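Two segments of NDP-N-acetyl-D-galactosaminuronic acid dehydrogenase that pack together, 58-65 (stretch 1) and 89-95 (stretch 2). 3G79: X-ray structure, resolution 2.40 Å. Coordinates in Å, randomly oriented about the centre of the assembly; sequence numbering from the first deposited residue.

Stretch 1 (58-65) YKIEMLNR
Stretch 2 (89-95) KFECTPD

A short helix that includes residues 59 to 63 packs against a strand, 90-93, of the same chain. Their axes approach to 7.6 Å, and their N-to-C directions make an angle of 163°, so the two run nearly antiparallel. The register is fixed by two CA-CA pairs, Ile60 CA to Cys92 CA at 5.2 Å and Asn64 CA to Glu91 CA at 6.1 Å. Together the stretches bury 340 Å².

Helical phi/psi values, from -56/-33 at Lys59 to -51/-41 at Leu63, accompany i to i+4 hydrogen bonds from Met62 N to Tyr58 O (2.9 Å), Leu63 N to Lys59 O (2.8 Å) and Asn64 N to Ile60 O (3.1 Å). The strand is extended, with phi/psi of -144/142 at Phe90, -154/139 at Glu91, -101/132 at Cys92 and -140/143 at Thr93.

Tyr58 (chi1 78°, p) does not reach the strand. Lys59 (chi1 m) starts sideways and its end leads away, leaving its NZ to be hydrogen-bonded elsewhere in the structure. Ile60, with chi1 m and chi2 t, also starts sideways, but its end comes nearer. Its CG2 lies 3.5 Å from Cys92 O, its CG1 4.3 Å from Cys92 SG, and its CD1 3.8 Å from Pro94 CD, so this one side chain spans from the strand to the proline beyond it. Pro94 has phi/psi -80/-3 and a C-gamma endo ring.

Glu61 points away, and its side chain is modelled only to CB; Met62 (chi1 -93°, chi2 t) is out of reach. Leu63, one helical turn after Lys59, points toward the strand with chi1 m and chi2 t. Its CD1 sits 3.6 Å from Cys92 SG, while its CD2 approaches Phe90 CE2 obliquely at 4.1 Å. Phe90 (chi1 t, chi2 75°) and Cys92 (chi1 t) thus both meet this leucine, as alternate residues of an extended strand can.

Asn64 supplies the polar part of the contact. With chi1 -84° (m) and chi2 -21°, its amide pairs with both backbone polar groups of Cys92: Cys92 N donates to Asn64 OD1 at 3.1 Å and 166°, and Asn64 ND2 donates to Cys92 O at 3.1 Å and 137°. The first bond is the straighter. The same OD1 lies 3.4 Å from Glu91 CA; Glu91 (chi1 t, chi2 t) points away overall, and its carboxylate oxygens are hydrogen-bonded elsewhere. Arg65 (phi/psi -100/-15, chi1 m, chi2 t) makes no contact with the strand.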

ATOM      1  N   TYR A  58     -23.518 -26.117  30.968  1.00 39.13           N
ATOM      2  CA  TYR A  58     -24.840 -26.109  30.295  1.00 39.97           C
ATOM      3  C   TYR A  58     -24.862 -26.324  28.764  1.00 39.91           C
ATOM      4  O   TYR A  58     -25.815 -26.949  28.239  1.00 40.48           O
ATOM      5  CB  TYR A  58     -25.568 -24.784  30.603  1.00 40.73           C
ATOM      6  CG  TYR A  58     -25.090 -23.583  29.793  1.00 34.55           C
ATOM      7  CD1 TYR A  58     -23.907 -22.914  30.124  1.00 40.66           C
ATOM      8  CD2 TYR A  58     -25.819 -23.125  28.702  1.00 40.73           C
ATOM      9  CE1 TYR A  58     -23.443 -21.809  29.375  1.00 35.03           C
ATOM     10  CE2 TYR A  58     -25.380 -22.017  27.935  1.00 35.44           C
ATOM     11  CZ  TYR A  58     -24.189 -21.362  28.291  1.00 40.94           C
ATOM     12  OH  TYR A  58     -23.753 -20.271  27.561  1.00 36.60           O
ATOM     13  N   LYS A  59     -23.833 -25.801  28.074  1.00 38.13           N
ATOM     14  CA  LYS A  59     -23.701 -25.866  26.612  1.00 36.69           C
ATOM     15  C   LYS A  59     -23.765 -27.298  26.101  1.00 37.48           C
ATOM     16  O   LYS A  59     -24.305 -27.560  25.012  1.00 36.69           O
ATOM     17  CB  LYS A  59     -22.399 -25.227  26.172  1.00 35.46           C
ATOM     18  CG  LYS A  59     -22.094 -23.927  26.897  1.00 31.73           C
ATOM     19  CD  LYS A  59     -21.534 -22.880  25.991  1.00 34.25           C
ATOM     20  CE  LYS A  59     -20.044 -22.790  26.086  1.00 32.75           C
ATOM     21  NZ  LYS A  59     -19.553 -21.413  25.815  1.00 33.49           N
ATOM     22  N   ILE A  60     -23.261 -28.233  26.915  1.00 38.31           N
ATOM     23  CA  ILE A  60     -23.323 -29.642  26.564  1.00 38.77           C
ATOM     24  C   ILE A  60     -24.781 -29.997  26.275  1.00 40.55           C
ATOM     25  O   ILE A  60     -25.114 -30.478  25.184  1.00 40.78           O
ATOM     26  CB  ILE A  60     -22.737 -30.567  27.663  1.00 37.55           C
ATOM     27  CG1 ILE A  60     -21.337 -30.117  28.092  1.00 45.21           C
ATOM     28  CG2 ILE A  60     -22.708 -32.044  27.193  1.00 45.19           C
ATOM     29  CD1 ILE A  60     -20.733 -30.994  29.158  1.00 35.56           C
ATOM     30  N   GLU A  61     -25.654 -29.726  27.240  1.00 41.57           N
ATOM     31  CA  GLU A  61     -27.042 -30.141  27.102  1.00 41.98           C
ATOM     32  C   GLU A  61     -27.805 -29.240  26.137  1.00 40.25           C
ATOM     33  O   GLU A  61     -28.628 -29.733  25.366  1.00 40.34           O
ATOM     34  CB  GLU A  61     -27.745 -30.224  28.461  1.00 43.31           C
ATOM     35  N   MET A  62     -27.553 -27.938  26.193  1.00 38.74           N
ATOM     36  CA  MET A  62     -28.192 -27.038  25.244  1.00 40.06           C
ATOM     37  C   MET A  62     -27.901 -27.521  23.816  1.00 40.45           C
ATOM     38  O   MET A  62     -28.829 -27.895  23.086  1.00 40.58           O
ATOM     39  CB  MET A  62     -27.734 -25.579  25.409  1.00 40.57           C
ATOM     40  CG  MET A  62     -28.598 -24.734  26.301  1.00 41.21           C
ATOM     41  SD  MET A  62     -28.196 -22.986  26.127  1.00 41.38           S
ATOM     42  CE  MET A  62     -29.351 -22.539  24.837  1.00 42.30           C
ATOM     43  N   LEU A  63     -26.616 -27.548  23.456  1.00 40.42           N
ATOM     44  CA  LEU A  63     -26.191 -27.964  22.133  1.00 40.39           C
ATOM     45  C   LEU A  63     -26.799 -29.290  21.736  1.00 41.25           C
ATOM     46  O   LEU A  63     -27.193 -29.468  20.565  1.00 40.93           O
ATOM     47  CB  LEU A  63     -24.680 -28.085  22.058  1.00 39.46           C
ATOM     48  CG  LEU A  63     -23.869 -26.811  21.863  1.00 29.75           C
ATOM     49  CD1 LEU A  63     -22.425 -27.092  22.251  1.00 38.28           C
ATOM     50  CD2 LEU A  63     -23.972 -26.355  20.430  1.00 39.00           C
ATOM     51  N   ASN A  64     -26.862 -30.222  22.686  1.00 41.42           N
ATOM     52  CA  ASN A  64     -27.390 -31.543  22.367  1.00 43.01           C
ATOM     53  C   ASN A  64     -28.914 -31.609  22.217  1.00 43.86           C
ATOM     54  O   ASN A  64     -29.478 -32.670  21.881  1.00 43.64           O
ATOM     55  CB  ASN A  64     -26.872 -32.608  23.339  1.00 43.75           C
ATOM     56  CG  ASN A  64     -25.516 -33.152  22.940  1.00 42.72           C
ATOM     57  OD1 ASN A  64     -25.094 -33.050  21.775  1.00 44.06           O
ATOM     58  ND2 ASN A  64     -24.823 -33.741  23.902  1.00 43.49           N
ATOM     59  N   ARG A  65     -29.575 -30.481  22.466  1.00 44.95           N
ATOM     60  CA  ARG A  65     -30.982 -30.343  22.105  1.00 46.61           C
ATOM     61  C   ARG A  65     -31.091 -29.561  20.794  1.00 46.39           C
ATOM     62  O   ARG A  65     -32.155 -29.535  20.166  1.00 45.23           O
ATOM     63  CB  ARG A  65     -31.795 -29.671  23.227  1.00 48.23           C
ATOM     64  CG  ARG A  65     -31.892 -30.482  24.508  1.00 69.01           C
ATOM     65  CD  ARG A  65     -32.780 -29.789  25.528  1.00 50.53           C
ATOM     66  NE  ARG A  65     -32.246 -29.940  26.882  1.00 69.41           N
ATOM     67  CZ  ARG A  65     -31.525 -29.007  27.507  1.00 52.06           C
ATOM     68  NH1 ARG A  65     -31.264 -27.844  26.906  1.00 69.53           N
ATOM     69  NH2 ARG A  65     -31.064 -29.232  28.739  1.00 69.74           N
ATOM     70  N   LYS A  89     -25.130 -36.182  13.533  1.00 34.65           N
ATOM     71  CA  LYS A  89     -23.754 -35.939  13.053  1.00 33.59           C
ATOM     72  C   LYS A  89     -22.911 -35.040  13.995  1.00 33.59           C
ATOM     73  O   LYS A  89     -21.719 -34.739  13.733  1.00 33.32           O
ATOM     74  CB  LYS A  89     -23.771 -35.322  11.643  1.00 31.86           C
ATOM     75  CG  LYS A  89     -24.269 -36.275  10.573  1.00 29.39           C
ATOM     76  CD  LYS A  89     -24.176 -35.658   9.239  1.00 28.96           C
ATOM     77  CE  LYS A  89     -22.824 -35.924   8.626  1.00 28.75           C
ATOM     78  NZ  LYS A  89     -22.657 -35.112   7.381  1.00 28.16           N
ATOM     79  N   PHE A  90     -23.543 -34.583  15.062  1.00 32.99           N
ATOM     80  CA  PHE A  90     -22.864 -33.733  16.005  1.00 33.41           C
ATOM     81  C   PHE A  90     -23.324 -34.019  17.429  1.00 34.48           C
ATOM     82  O   PHE A  90     -24.495 -34.290  17.674  1.00 34.42           O
ATOM     83  CB  PHE A  90     -23.077 -32.273  15.651  1.00 32.61           C
ATOM     84  CG  PHE A  90     -22.542 -31.325  16.674  1.00 36.68           C
ATOM     85  CD1 PHE A  90     -21.174 -31.092  16.790  1.00 32.94           C
ATOM     86  CD2 PHE A  90     -23.397 -30.674  17.554  1.00 33.66           C
ATOM     87  CE1 PHE A  90     -20.676 -30.233  17.734  1.00 35.65           C
ATOM     88  CE2 PHE A  90     -22.876 -29.782  18.508  1.00 36.90           C
ATOM     89  CZ  PHE A  90     -21.518 -29.580  18.586  1.00 31.80           C
ATOM     90  N   GLU A  91     -22.374 -33.959  18.349  1.00 35.50           N
ATOM     91  CA  GLU A  91     -22.614 -34.229  19.755  1.00 36.62           C
ATOM     92  C   GLU A  91     -21.560 -33.475  20.541  1.00 35.98           C
ATOM     93  O   GLU A  91     -20.399 -33.424  20.133  1.00 36.02           O
ATOM     94  CB  GLU A  91     -22.480 -35.723  20.040  1.00 37.75           C
ATOM     95  CG  GLU A  91     -22.767 -36.100  21.484  1.00 51.32           C
ATOM     96  CD  GLU A  91     -22.293 -37.502  21.837  1.00 39.31           C
ATOM     97  OE1 GLU A  91     -22.296 -37.842  23.058  1.00 51.25           O
ATOM     98  OE2 GLU A  91     -21.907 -38.244  20.893  1.00 51.25           O
ATOM     99  N   CYS A  92     -21.981 -32.876  21.648  1.00 35.01           N
ATOM    100  CA  CYS A  92     -21.083 -32.218  22.578  1.00 34.28           C
ATOM    101  C   CYS A  92     -20.847 -33.150  23.769  1.00 33.59           C
ATOM    102  O   CYS A  92     -21.787 -33.731  24.327  1.00 33.28           O
ATOM    103  CB  CYS A  92     -21.695 -30.891  23.024  1.00 34.41           C
ATOM    104  SG  CYS A  92     -20.617 -29.736  23.902  1.00 38.34           S
ATOM    105  N   THR A  93     -19.581 -33.320  24.124  1.00 33.57           N
ATOM    106  CA  THR A  93     -19.181 -34.197  25.227  1.00 32.78           C
ATOM    107  C   THR A  93     -18.047 -33.585  26.052  1.00 31.98           C
ATOM    108  O   THR A  93     -17.194 -32.878  25.499  1.00 31.76           O
ATOM    109  CB  THR A  93     -18.808 -35.613  24.739  1.00 33.15           C
ATOM    110  OG1 THR A  93     -18.623 -36.504  25.859  1.00 42.90           O
ATOM    111  CG2 THR A  93     -17.539 -35.591  23.857  1.00 43.42           C
ATOM    112  N   PRO A  94     -18.089 -33.802  27.397  1.00 31.91           N
ATOM    113  CA  PRO A  94     -17.074 -33.418  28.424  1.00 31.26           C
ATOM    114  C   PRO A  94     -15.900 -34.408  28.462  1.00 30.96           C
ATOM    115  O   PRO A  94     -14.914 -34.227  29.193  1.00 30.80           O
ATOM    116  CB  PRO A  94     -17.878 -33.513  29.726  1.00 30.85           C
ATOM    117  CG  PRO A  94     -18.893 -34.652  29.434  1.00 27.56           C
ATOM    118  CD  PRO A  94     -19.332 -34.314  28.037  1.00 31.19           C
ATOM    119  N   ASP A  95     -16.027 -35.442  27.647  1.00 30.82           N
ATOM    120  CA  ASP A  95     -15.129 -36.569  27.673  1.00 31.40           C
ATOM    121  C   ASP A  95     -14.028 -36.500  26.585  1.00 31.21           C
ATOM    122  O   ASP A  95     -14.136 -37.082  25.505  1.00 31.08           O
ATOM    123  CB  ASP A  95     -15.958 -37.868  27.582  1.00 31.48           C
ATOM    124  CG  ASP A  95     -15.110 -39.092  27.671  1.00 38.92           C
ATOM    125  OD1 ASP A  95     -13.935 -38.937  28.102  1.00 31.35           O
ATOM    126  OD2 ASP A  95     -15.619 -40.183  27.326  1.00 30.57           O
TER